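Local coordinates for protein coproheme decarboxylase (Thermus thermophilus, PDB 1VDH) that catalyses the hydrogen-peroxide-dependent decarboxylation of Fe-coproporphyrin III to heme b, the last step of coproporphyrin-dependent heme biosynthesis, and forms a homopentamer, at residues 7-12 and 163-168; 147-150 and 156-159. All blocks are in the same frame, centred on the assembly; numbering follows the deposited sequence.

Interactions 1 and 2 meet at Trp157 and lie with their centres about 12 Å apart. Lys149 of interaction 2 packs on the indole. Arg165 of interaction 1 also packs on it, with Arg165 CD 3.5 Å from Trp157 CE2. Leu168 adds a second touch, its CD1 3.7 Å from Trp157 CZ3. Segment 147-150 contributes Met147, Asn148 and Lys149 to the predicted Fe-coproporphyrin III site. The side chain of Lys149 is about 7 Å from that of His172, the predicted axial ligand of the iron. The side chain of Arg165 is about 10 Å from that of His172. Both interactions also touch a second subunit of the pentamer. Phe219 of that subunit packs against Arg165 and meets Tyr158 edge-to-face.

Interaction 1 (7-12 and 163-168); sequences EPTHTL and KERASL
Arg165 reaches across to the backbone of Glu7 and passes close to the side chain of Thr9. In this chlorite dismutase-type fold of the dimeric alpha-beta barrel clan, Arg165 ties helix 162-177 to the chain just before strand 10-24. From CB the chain runs through CG to CD, which lies on the indole of Trp157. The chain then bends at chi3 (-95°), and this turns the guanidinium toward Glu7. NH2 donates to Glu7 O over 2.8 Å and also bonds to Leu160 O. Glu7 O lies at the guanidinium edge, near its plane, but NH2 stands above the carbonyl plane of Glu7. NH1 adds a weak bond to Glu7 O at 3.4 Å. Arg165 NH1 passes 3.2 Å from Thr9 OG1 without bonding to it; both are hydrogen-bonded to Gln117 OE1, so Gln117 joins the two segments, and Phe219 of a neighbouring subunit packs on both residues. The Glu7 carboxylate turns instead to the start of the helix, where OE1 is bonded to Ala162 N. Water 1 donates to Glu7 OE1 at 3.0 Å and accepts from Lys163 N at 2.9 Å.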
loop_
_atom_site.group_PDB
_atom_site.type_symbol
_atom_site.label_atom_id
_atom_site.label_comp_id
_atom_site.label_asym_id
_atom_site.label_seq_id
_atom_site.Cartn_x
_atom_site.Cartn_y
_atom_site.Cartn_z
ATOM N N GLU A 7 -20.905 5.151 27.002
ATOM C CA GLU A 7 -20.288 5.766 28.165
ATOM C C GLU A 7 -18.932 6.251 27.669
ATOM O O GLU A 7 -17.893 5.686 28.014
ATOM C CB GLU A 7 -20.099 4.732 29.271
ATOM C CG GLU A 7 -21.384 4.095 29.767
ATOM C CD GLU A 7 -21.119 3.028 30.806
ATOM O OE1 GLU A 7 -20.649 1.935 30.428
ATOM O OE2 GLU A 7 -21.359 3.289 32.002
ATOM N N PRO A 8 -18.930 7.306 26.840
ATOM C CA PRO A 8 -17.694 7.858 26.285
ATOM C C PRO A 8 -16.636 8.249 27.303
ATOM O O PRO A 8 -16.934 8.771 28.377
ATOM C CB PRO A 8 -18.186 9.053 25.467
ATOM C CG PRO A 8 -19.439 9.467 26.182
ATOM C CD PRO A 8 -20.086 8.144 26.468
ATOM N N THR A 9 -15.391 7.952 26.954
ATOM C CA THR A 9 -14.247 8.261 27.790
ATOM C C THR A 9 -14.112 9.776 27.929
ATOM O O THR A 9 -14.274 10.512 26.950
ATOM C CB THR A 9 -12.961 7.699 27.147
ATOM O OG1 THR A 9 -13.118 6.290 26.929
ATOM C CG2 THR A 9 -11.748 7.953 28.034
ATOM N N HIS A 10 -13.847 10.236 29.153
ATOM C CA HIS A 10 -13.666 11.665 29.424
ATOM C C HIS A 10 -12.249 12.053 29.031
ATOM O O HIS A 10 -11.310 11.293 29.265
ATOM C CB HIS A 10 -13.839 11.969 30.918
ATOM C CG HIS A 10 -15.127 11.472 31.497
ATOM N ND1 HIS A 10 -16.324 12.131 31.325
ATOM C CD2 HIS A 10 -15.401 10.384 32.255
ATOM C CE1 HIS A 10 -17.282 11.469 31.952
ATOM N NE2 HIS A 10 -16.747 10.406 32.525
ATOM N N THR A 11 -12.090 13.243 28.460
ATOM C CA THR A 11 -10.767 13.710 28.059
ATOM C C THR A 11 -10.529 15.180 28.378
ATOM O O THR A 11 -11.469 15.963 28.532
ATOM C CB THR A 11 -10.511 13.533 26.533
ATOM O OG1 THR A 11 -11.472 14.289 25.787
ATOM C CG2 THR A 11 -10.585 12.073 26.124
ATOM N N LEU A 12 -9.250 15.524 28.475
ATOM C CA LEU A 12 -8.792 16.883 28.708
ATOM C C LEU A 12 -7.741 17.102 27.629
ATOM O O LEU A 12 -6.818 16.295 27.487
ATOM C CB LEU A 12 -8.143 17.026 30.090
ATOM C CG LEU A 12 -9.048 16.924 31.321
ATOM C CD1 LEU A 12 -8.210 17.111 32.582
ATOM C CD2 LEU A 12 -10.143 17.978 31.252
ATOM N N LYS A 163 -16.779 0.591 32.893
ATOM C CA LYS A 163 -16.192 -0.120 34.025
ATOM C C LYS A 163 -15.102 -1.105 33.591
ATOM O O LYS A 163 -14.067 -1.216 34.246
ATOM C CB LYS A 163 -17.282 -0.848 34.819
ATOM C CG LYS A 163 -16.796 -1.449 36.128
ATOM C CD LYS A 163 -17.918 -2.180 36.855
ATOM C CE LYS A 163 -17.437 -2.756 38.183
ATOM N NZ LYS A 163 -17.030 -1.692 39.147
ATOM N N GLU A 164 -15.340 -1.826 32.497
ATOM C CA GLU A 164 -14.355 -2.783 31.995
ATOM C C GLU A 164 -13.155 -2.054 31.397
ATOM O O GLU A 164 -12.009 -2.465 31.594
ATOM C CB GLU A 164 -14.982 -3.733 30.969
ATOM C CG GLU A 164 -13.995 -4.719 30.318
ATOM C CD GLU A 164 -13.332 -5.686 31.306
ATOM O OE1 GLU A 164 -13.873 -5.903 32.412
ATOM O OE2 GLU A 164 -12.265 -6.246 30.965
ATOM N N ARG A 165 -13.412 -0.969 30.674
ATOM C CA ARG A 165 -12.323 -0.192 30.089
ATOM C C ARG A 165 -11.429 0.367 31.195
ATOM O O ARG A 165 -10.204 0.396 31.059
ATOM C CB ARG A 165 -12.868 0.933 29.206
ATOM C CG ARG A 165 -13.333 0.444 27.835
ATOM C CD ARG A 165 -13.776 1.586 26.938
ATOM N NE ARG A 165 -15.220 1.810 26.997
ATOM C CZ ARG A 165 -15.785 2.908 27.484
ATOM N NH1 ARG A 165 -15.031 3.889 27.963
ATOM N NH2 ARG A 165 -17.102 3.031 27.478
ATOM N N ALA A 166 -12.047 0.762 32.306
ATOM C CA ALA A 166 -11.313 1.297 33.447
ATOM C C ALA A 166 -10.389 0.241 34.055
ATOM O O ALA A 166 -9.234 0.531 34.365
ATOM C CB ALA A 166 -12.284 1.824 34.505
ATOM N N SER A 167 -10.891 -0.980 34.232
ATOM C CA SER A 167 -10.068 -2.042 34.810
ATOM C C SER A 167 -8.921 -2.423 33.873
ATOM O O SER A 167 -7.818 -2.733 34.327
ATOM C CB SER A 167 -10.910 -3.272 35.167
ATOM O OG SER A 167 -11.514 -3.837 34.019
ATOM N N LEU A 168 -9.179 -2.363 32.568
ATOM C CA LEU A 168 -8.169 -2.689 31.564
ATOM C C LEU A 168 -7.053 -1.644 31.550
ATOM O O LEU A 168 -5.874 -1.988 31.434
ATOM C CB LEU A 168 -8.820 -2.811 30.181
ATOM C CG LEU A 168 -9.687 -4.061 29.985
ATOM C CD1 LEU A 168 -10.494 -3.962 28.704
ATOM C CD2 LEU A 168 -8.805 -5.297 29.979
HETATM O O HOH W 1 -19.653 0.955 33.082
#

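Interaction 2 (147-150 and 156-159); sequences MNKR and NWYM
Trp157 N donates to Arg150 O across 2.9 Å, with an N-H...O angle of 163°, and this bond joins the end of the strand to the 3-10 turn at 157-159. Asn156 CA adds a C-H...O contact to the same oxygen. Beside this backbone link, the Lys149 chain lies over one face of the Trp157 indole. Lys149 CB starts at Trp157 CD1, 3.5 Å away. Lys149 CD sits over the five-membered ring of Trp157, 3.6 Å from its centroid, in a CH-pi contact. Lys149 CE carries on over the six-membered ring, 3.7 Å from Trp157 CE2. The bend at chi2 (-72°) lays CG to CE along the indole, and the turn at chi4 lifts NZ off it. Lys149 NZ is 5.0 Å from the centroid of the six-membered ring of Trp157, a long cation-pi approach that is at most weakly attractive. The ammonium also has a cation-pi partner in Trp198. In this chlorite dismutase-type fold, the Arg150-Trp157 bond continues the hairpin of strands 141-152 and 155-156 into the 3-10 turn. Lys149 is one of the residues predicted to bind Fe-coproporphyrin III. Trp157 CG is anti to the backbone N (chi1 175°), which brings the indole against the lysine chain. Tyr226 meets the indole edge-to-face, and Met169 also packs on it. An alanine in place of Trp157 would probably strip the face under Lys149 CB to CE and open a gap between that chain and Arg165 and Leu168 on helix 162-177. Tyr158 approaches the strand differently. Lys149 O lies at the edge of its ring, 3.7 Å from Tyr158 CE2. Phe219 of a neighbouring subunit meets the Tyr158 ring edge-to-face. Over the centre of one Tyr158 face stands Trp157 CD1, 4.0 Å above the plane.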
loop_
_atom_site.group_PDB
_atom_site.type_symbol
_atom_site.label_atom_id
_atom_site.label_comp_id
_atom_site.label_asym_id
_atom_site.label_seq_id
_atom_site.Cartn_x
_atom_site.Cartn_y
_atom_site.Cartn_z
ATOM N N MET A 147 -1.574 4.703 17.091
ATOM C CA MET A 147 -2.336 3.493 17.379
ATOM C C MET A 147 -3.829 3.770 17.464
ATOM O O MET A 147 -4.249 4.919 17.610
ATOM C CB MET A 147 -1.863 2.853 18.699
ATOM C CG MET A 147 -2.148 3.678 19.958
ATOM S SD MET A 147 -1.611 2.846 21.495
ATOM C CE MET A 147 -2.876 1.602 21.676
ATOM N N ASN A 148 -4.609 2.700 17.324
ATOM C CA ASN A 148 -6.066 2.732 17.432
ATOM C C ASN A 148 -6.444 1.701 18.488
ATOM O O ASN A 148 -5.629 0.856 18.872
ATOM C CB ASN A 148 -6.747 2.242 16.145
ATOM C CG ASN A 148 -6.439 3.093 14.939
ATOM O OD1 ASN A 148 -6.367 2.583 13.822
ATOM N ND2 ASN A 148 -6.282 4.390 15.146
ATOM N N LYS A 149 -7.693 1.771 18.941
ATOM C CA LYS A 149 -8.225 0.792 19.872
ATOM C C LYS A 149 -9.102 -0.062 18.962
ATOM O O LYS A 149 -9.969 0.452 18.243
ATOM C CB LYS A 149 -9.041 1.453 20.984
ATOM C CG LYS A 149 -8.216 1.805 22.224
ATOM C CD LYS A 149 -7.820 0.558 23.005
ATOM C CE LYS A 149 -7.132 0.909 24.329
ATOM N NZ LYS A 149 -5.820 1.589 24.142
ATOM N N ARG A 150 -8.816 -1.357 18.948
ATOM C CA ARG A 150 -9.513 -2.310 18.099
ATOM C C ARG A 150 -11.036 -2.368 18.209
ATOM O O ARG A 150 -11.607 -2.233 19.295
ATOM C CB ARG A 150 -8.913 -3.702 18.312
ATOM C CG ARG A 150 -9.486 -4.793 17.427
ATOM C CD ARG A 150 -8.833 -6.133 17.727
ATOM N NE ARG A 150 -7.434 -6.185 17.302
ATOM C CZ ARG A 150 -6.589 -7.157 17.633
ATOM N NH1 ARG A 150 -5.341 -7.132 17.187
ATOM N NH2 ARG A 150 -6.984 -8.138 18.435
ATOM N N ASN A 156 -13.911 -5.522 20.678
ATOM C CA ASN A 156 -14.390 -4.195 20.326
ATOM C C ASN A 156 -14.334 -3.294 21.552
ATOM O O ASN A 156 -15.236 -3.293 22.391
ATOM C CB ASN A 156 -15.808 -4.247 19.747
ATOM C CG ASN A 156 -16.188 -2.959 19.024
ATOM O OD1 ASN A 156 -16.662 -2.983 17.889
ATOM N ND2 ASN A 156 -15.960 -1.829 19.674
ATOM N N TRP A 157 -13.259 -2.519 21.632
ATOM C CA TRP A 157 -13.022 -1.606 22.741
ATOM C C TRP A 157 -14.152 -0.605 22.975
ATOM O O TRP A 157 -14.584 -0.393 24.111
ATOM C CB TRP A 157 -11.711 -0.850 22.499
ATOM C CG TRP A 157 -11.418 0.217 23.510
ATOM C CD1 TRP A 157 -11.629 1.559 23.369
ATOM C CD2 TRP A 157 -10.823 0.037 24.799
ATOM N NE1 TRP A 157 -11.196 2.226 24.487
ATOM C CE2 TRP A 157 -10.694 1.316 25.381
ATOM C CE3 TRP A 157 -10.382 -1.082 25.517
ATOM C CZ2 TRP A 157 -10.136 1.510 26.650
ATOM C CZ3 TRP A 157 -9.826 -0.889 26.781
ATOM C CH2 TRP A 157 -9.709 0.400 27.332
ATOM N N TYR A 158 -14.619 0.006 21.893
ATOM C CA TYR A 158 -15.667 1.013 21.970
ATOM C C TYR A 158 -17.050 0.527 22.401
ATOM O O TYR A 158 -17.896 1.336 22.780
ATOM C CB TYR A 158 -15.734 1.797 20.656
ATOM C CG TYR A 158 -14.527 2.679 20.444
ATOM C CD1 TYR A 158 -14.502 3.987 20.933
ATOM C CD2 TYR A 158 -13.395 2.205 19.774
ATOM C CE1 TYR A 158 -13.375 4.804 20.762
ATOM C CE2 TYR A 158 -12.272 3.010 19.596
ATOM C CZ TYR A 158 -12.267 4.309 20.093
ATOM O OH TYR A 158 -11.157 5.114 19.915
ATOM N N MET A 159 -17.274 -0.785 22.357
ATOM C CA MET A 159 -18.556 -1.353 22.774
ATOM C C MET A 159 -18.541 -1.786 24.243
ATOM O O MET A 159 -19.587 -2.060 24.827
ATOM C CB MET A 159 -18.933 -2.545 21.892
ATOM C CG MET A 159 -19.465 -2.168 20.520
ATOM S SD MET A 159 -20.958 -1.144 20.618
ATOM C CE MET A 159 -22.173 -2.382 21.122
#